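Local coordinates for DNA repair protein rad60 (Schizosaccharomyces pombe, PDB 3GOE) that acts in recombinational repair of DNA double-strand breaks arising during replication or from radiation, here represented by its C-terminal SUMO-like domain, at residues A[25-37]-A[53-67]. Sequence-based numbering, arbitrary orientation.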
# COMPACT_ATOMS: atom_id res chain seq x y z
N SER A 25 -7.65 1.35 -4.05
CA SER A 25 -7.75 2.80 -3.97
C SER A 25 -7.83 3.06 -2.47
O SER A 25 -8.78 2.74 -1.77
CB SER A 25 -8.94 3.30 -4.70
OG SER A 25 -10.12 2.58 -4.41
N ILE A 26 -6.75 3.61 -1.94
CA ILE A 26 -6.72 3.74 -0.50
C ILE A 26 -6.43 5.19 -0.06
O ILE A 26 -5.86 6.00 -0.78
CB ILE A 26 -5.78 2.88 0.36
CG1 ILE A 26 -4.33 3.24 0.06
CG2 ILE A 26 -6.17 1.41 0.24
CD1 ILE A 26 -3.49 2.94 1.29
N PRO A 27 -6.93 5.53 1.10
CA PRO A 27 -6.69 6.89 1.64
C PRO A 27 -5.23 7.13 1.94
O PRO A 27 -4.55 6.30 2.53
CB PRO A 27 -7.53 6.90 2.92
CG PRO A 27 -8.58 5.86 2.70
CD PRO A 27 -7.90 4.80 1.95
N VAL A 28 -4.77 8.32 1.58
CA VAL A 28 -3.36 8.64 1.82
C VAL A 28 -3.05 8.90 3.28
O VAL A 28 -1.90 8.90 3.68
CB VAL A 28 -2.93 9.85 0.95
CG1 VAL A 28 -3.04 9.50 -0.53
CG2 VAL A 28 -3.70 11.11 1.31
N ASP A 29 -4.06 9.02 4.14
CA ASP A 29 -3.85 9.06 5.57
C ASP A 29 -3.77 7.66 6.21
O ASP A 29 -3.44 7.58 7.40
CB ASP A 29 -4.85 10.00 6.25
CG ASP A 29 -6.21 9.44 6.42
OD1 ASP A 29 -6.53 8.37 5.88
OD2 ASP A 29 -7.00 10.15 7.15
N PHE A 30 -4.00 6.59 5.46
CA PHE A 30 -3.69 5.28 5.99
C PHE A 30 -2.18 5.16 6.17
O PHE A 30 -1.43 5.71 5.37
CB PHE A 30 -4.17 4.18 5.03
CG PHE A 30 -5.60 3.74 5.06
CD1 PHE A 30 -6.55 4.53 5.69
CD2 PHE A 30 -5.98 2.55 4.46
CE1 PHE A 30 -7.92 4.13 5.67
CE2 PHE A 30 -7.31 2.15 4.41
CZ PHE A 30 -8.22 2.96 5.05
N THR A 31 -1.77 4.36 7.12
CA THR A 31 -0.39 3.94 7.16
C THR A 31 -0.11 2.83 6.15
O THR A 31 -0.99 2.19 5.60
CB THR A 31 0.01 3.48 8.58
OG1 THR A 31 -0.79 2.41 8.92
CG2 THR A 31 -0.07 4.60 9.56
N VAL A 32 1.18 2.60 5.92
CA VAL A 32 1.61 1.46 5.14
C VAL A 32 1.10 0.17 5.77
O VAL A 32 0.64 -0.72 5.05
CB VAL A 32 3.16 1.50 5.00
CG1 VAL A 32 3.71 0.19 4.50
CG2 VAL A 32 3.52 2.70 4.12
N LYS A 33 1.13 0.06 7.09
CA LYS A 33 0.57 -1.13 7.74
C LYS A 33 -0.92 -1.26 7.43
O LYS A 33 -1.40 -2.37 7.16
CB LYS A 33 0.81 -1.07 9.26
CG LYS A 33 0.40 -2.36 9.95
CD LYS A 33 0.65 -2.30 11.41
CE LYS A 33 2.00 -2.67 11.89
NZ LYS A 33 1.73 -2.95 13.37
N ASP A 34 -1.67 -0.19 7.46
CA ASP A 34 -3.07 -0.19 7.13
C ASP A 34 -3.26 -0.71 5.69
O ASP A 34 -4.16 -1.50 5.41
CB ASP A 34 -3.67 1.20 7.23
CG ASP A 34 -3.86 1.79 8.59
OD1 ASP A 34 -4.10 1.02 9.55
OD2 ASP A 34 -3.85 3.04 8.69
N LEU A 35 -2.43 -0.22 4.75
CA LEU A 35 -2.48 -0.68 3.37
C LEU A 35 -2.28 -2.19 3.29
O LEU A 35 -2.99 -2.88 2.56
CB LEU A 35 -1.43 0.09 2.56
CG LEU A 35 -1.20 -0.36 1.12
CD1 LEU A 35 -2.48 -0.38 0.29
CD2 LEU A 35 -0.13 0.53 0.49
N ILE A 36 -1.30 -2.70 4.06
CA ILE A 36 -1.10 -4.14 4.09
C ILE A 36 -2.27 -4.88 4.64
O ILE A 36 -2.72 -5.91 4.11
CB ILE A 36 0.23 -4.50 4.84
CG1 ILE A 36 1.43 -3.87 4.17
CG2 ILE A 36 0.37 -5.99 4.93
CD1 ILE A 36 2.70 -3.94 5.02
N LYS A 37 -2.85 -4.39 5.76
CA LYS A 37 -4.01 -5.02 6.35
C LYS A 37 -5.17 -5.07 5.34
O LYS A 37 -5.90 -6.06 5.28
CB LYS A 37 -4.48 -4.30 7.61
CG LYS A 37 -3.57 -4.49 8.80
CD LYS A 37 -4.09 -3.71 10.02
CE LYS A 37 -3.33 -4.00 11.28
NZ LYS A 37 -3.92 -3.21 12.37
N LEU A 53 6.10 -4.17 2.24
CA LEU A 53 5.95 -3.57 0.92
C LEU A 53 7.24 -2.94 0.47
O LEU A 53 7.88 -2.26 1.25
CB LEU A 53 4.87 -2.50 0.87
CG LEU A 53 3.48 -2.91 1.24
CD1 LEU A 53 2.51 -1.75 1.08
CD2 LEU A 53 2.97 -4.13 0.48
N GLU A 54 7.64 -3.24 -0.76
CA GLU A 54 8.84 -2.66 -1.39
C GLU A 54 8.42 -1.72 -2.51
O GLU A 54 7.58 -2.08 -3.33
CB GLU A 54 9.76 -3.76 -1.91
CG GLU A 54 11.07 -3.44 -2.63
CD GLU A 54 11.85 -4.76 -2.65
OE1 GLU A 54 12.20 -5.32 -1.58
OE2 GLU A 54 12.11 -5.21 -3.79
N PHE A 55 9.03 -0.56 -2.50
CA PHE A 55 8.76 0.48 -3.49
C PHE A 55 10.08 0.89 -4.08
O PHE A 55 10.93 1.36 -3.34
CB PHE A 55 8.04 1.64 -2.86
CG PHE A 55 7.75 2.80 -3.79
CD1 PHE A 55 7.12 2.62 -5.01
CD2 PHE A 55 8.18 4.04 -3.49
CE1 PHE A 55 6.86 3.65 -5.93
CE2 PHE A 55 7.89 5.12 -4.27
CZ PHE A 55 7.27 4.95 -5.51
N GLU A 56 10.26 0.68 -5.39
CA GLU A 56 11.51 1.02 -6.04
C GLU A 56 12.68 0.43 -5.31
O GLU A 56 13.76 1.00 -5.14
CB GLU A 56 11.58 2.56 -6.15
CG GLU A 56 10.44 2.99 -7.08
CD GLU A 56 10.17 4.48 -7.11
OE1 GLU A 56 10.06 5.18 -6.06
OE2 GLU A 56 10.05 4.91 -8.28
N GLY A 57 12.55 -0.82 -4.86
CA GLY A 57 13.81 -1.35 -4.33
C GLY A 57 13.99 -1.01 -2.87
O GLY A 57 15.01 -1.37 -2.29
N GLU A 58 13.06 -0.33 -2.21
CA GLU A 58 13.19 0.09 -0.84
C GLU A 58 12.05 -0.34 0.06
O GLU A 58 10.92 -0.29 -0.41
CB GLU A 58 13.30 1.65 -0.84
CG GLU A 58 13.71 2.23 -2.19
CD GLU A 58 14.16 3.67 -2.23
OE1 GLU A 58 13.56 4.53 -1.53
OE2 GLU A 58 15.13 3.96 -2.99
N TRP A 59 12.28 -0.78 1.30
CA TRP A 59 11.21 -1.18 2.18
C TRP A 59 10.45 0.02 2.68
O TRP A 59 11.07 0.96 3.22
CB TRP A 59 11.75 -1.96 3.45
CG TRP A 59 12.38 -3.24 3.08
CD1 TRP A 59 13.66 -3.55 3.49
CD2 TRP A 59 11.87 -4.32 2.31
NE1 TRP A 59 13.97 -4.77 2.99
CE2 TRP A 59 12.89 -5.26 2.28
CE3 TRP A 59 10.69 -4.62 1.64
CZ2 TRP A 59 12.74 -6.47 1.60
CZ3 TRP A 59 10.51 -5.80 0.97
CH2 TRP A 59 11.57 -6.71 0.96
N LEU A 60 9.13 0.02 2.57
CA LEU A 60 8.32 1.08 3.13
C LEU A 60 8.16 0.85 4.62
O LEU A 60 7.92 -0.25 5.10
CB LEU A 60 6.97 1.09 2.43
CG LEU A 60 6.97 1.49 0.97
CD1 LEU A 60 5.57 1.36 0.37
CD2 LEU A 60 7.44 2.89 0.75
N ASP A 61 8.25 1.95 5.40
CA ASP A 61 8.07 1.89 6.83
C ASP A 61 6.61 1.67 7.16
O ASP A 61 5.77 2.51 6.80
CB ASP A 61 8.55 3.18 7.45
CG ASP A 61 8.50 3.28 8.96
OD1 ASP A 61 7.77 2.52 9.59
OD2 ASP A 61 9.20 4.16 9.50
N PRO A 62 6.26 0.59 7.84
CA PRO A 62 4.84 0.30 8.12
C PRO A 62 4.16 1.41 8.91
O PRO A 62 2.93 1.51 8.86
CB PRO A 62 4.86 -1.00 8.92
CG PRO A 62 6.23 -1.11 9.44
CD PRO A 62 7.13 -0.49 8.38
N ASN A 63 4.92 2.19 9.67
CA ASN A 63 4.31 3.19 10.52
C ASN A 63 4.15 4.55 9.86
O ASN A 63 3.55 5.46 10.48
CB ASN A 63 5.08 3.30 11.85
CG ASN A 63 5.03 2.01 12.61
OD1 ASN A 63 4.09 1.27 12.57
ND2 ASN A 63 6.06 1.74 13.35
N ASP A 64 4.62 4.68 8.64
CA ASP A 64 4.44 5.95 7.89
C ASP A 64 3.08 5.97 7.27
O ASP A 64 2.58 5.00 6.71
CB ASP A 64 5.49 6.08 6.80
CG ASP A 64 6.81 6.57 7.30
OD1 ASP A 64 6.91 7.04 8.48
OD2 ASP A 64 7.75 6.52 6.45
N GLN A 65 2.44 7.15 7.29
CA GLN A 65 1.27 7.40 6.44
C GLN A 65 1.69 7.32 4.99
O GLN A 65 2.79 7.78 4.61
CB GLN A 65 0.66 8.76 6.73
CG GLN A 65 0.07 8.85 8.07
CD GLN A 65 -0.47 10.26 8.31
OE1 GLN A 65 -1.57 10.51 7.99
NE2 GLN A 65 0.41 11.06 8.87
N VAL A 66 0.81 6.84 4.14
CA VAL A 66 1.06 6.80 2.70
C VAL A 66 1.43 8.19 2.22
O VAL A 66 2.38 8.34 1.42
CB VAL A 66 -0.16 6.21 1.99
CG1 VAL A 66 -0.10 6.44 0.50
CG2 VAL A 66 -0.27 4.72 2.30
N GLN A 67 0.75 9.25 2.66
CA GLN A 67 1.11 10.58 2.23
C GLN A 67 2.54 10.99 2.56
O GLN A 67 3.05 11.92 1.88
CB GLN A 67 0.12 11.58 2.82
CG GLN A 67 -0.00 11.81 4.30
CD GLN A 67 -1.18 12.71 4.65
OE1 GLN A 67 -1.60 13.56 3.87
NE2 GLN A 67 -1.73 12.54 5.82
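With chi1 at 166° in both Val32 and Val66, each valine sets CG1 anti to its own backbone N. Both methyls of Val32 then face 53-67, CG2 beside the carbonyls of Asp61 and Asp64 and CG1 against Leu60 CB, while CG2 of Val66 meets Ile26 CD1 at 3.8 Å. Just before each valine, Thr31 and Gln65 are joined by a single beta bridge. Val66 N donates to Phe30 O (2.8 Å), and Val32 N reaches Asp64 O at 2.9 Å. Two further bonds flank this pair, Gln67 N to Val28 O and Lys33 N to Pro62 O. Gln65 extends alongside Asp29, and its OE1 receives Gln67 NE2 (3.0 Å) from above the plane of the Gln65 amide, while OE1 stays near the plane of the Gln67 amide; an alanine here would probably leave the Gln67 amide without this acceptor and uncover the Asp29 backbone. Deeper in, Leu53 CD1 packs on Leu35 CD2 at 3.5 Å as Ile36 CG1 slides past Leu53 CG, under the helix of this ubiquitin-like beta-grasp fold. Thr31 and Asp34 close a capping box, and Asp64 O and Pro62 O take the first-turn amides of Val32 and Lys33, which implies that the loop shares in capping the helix.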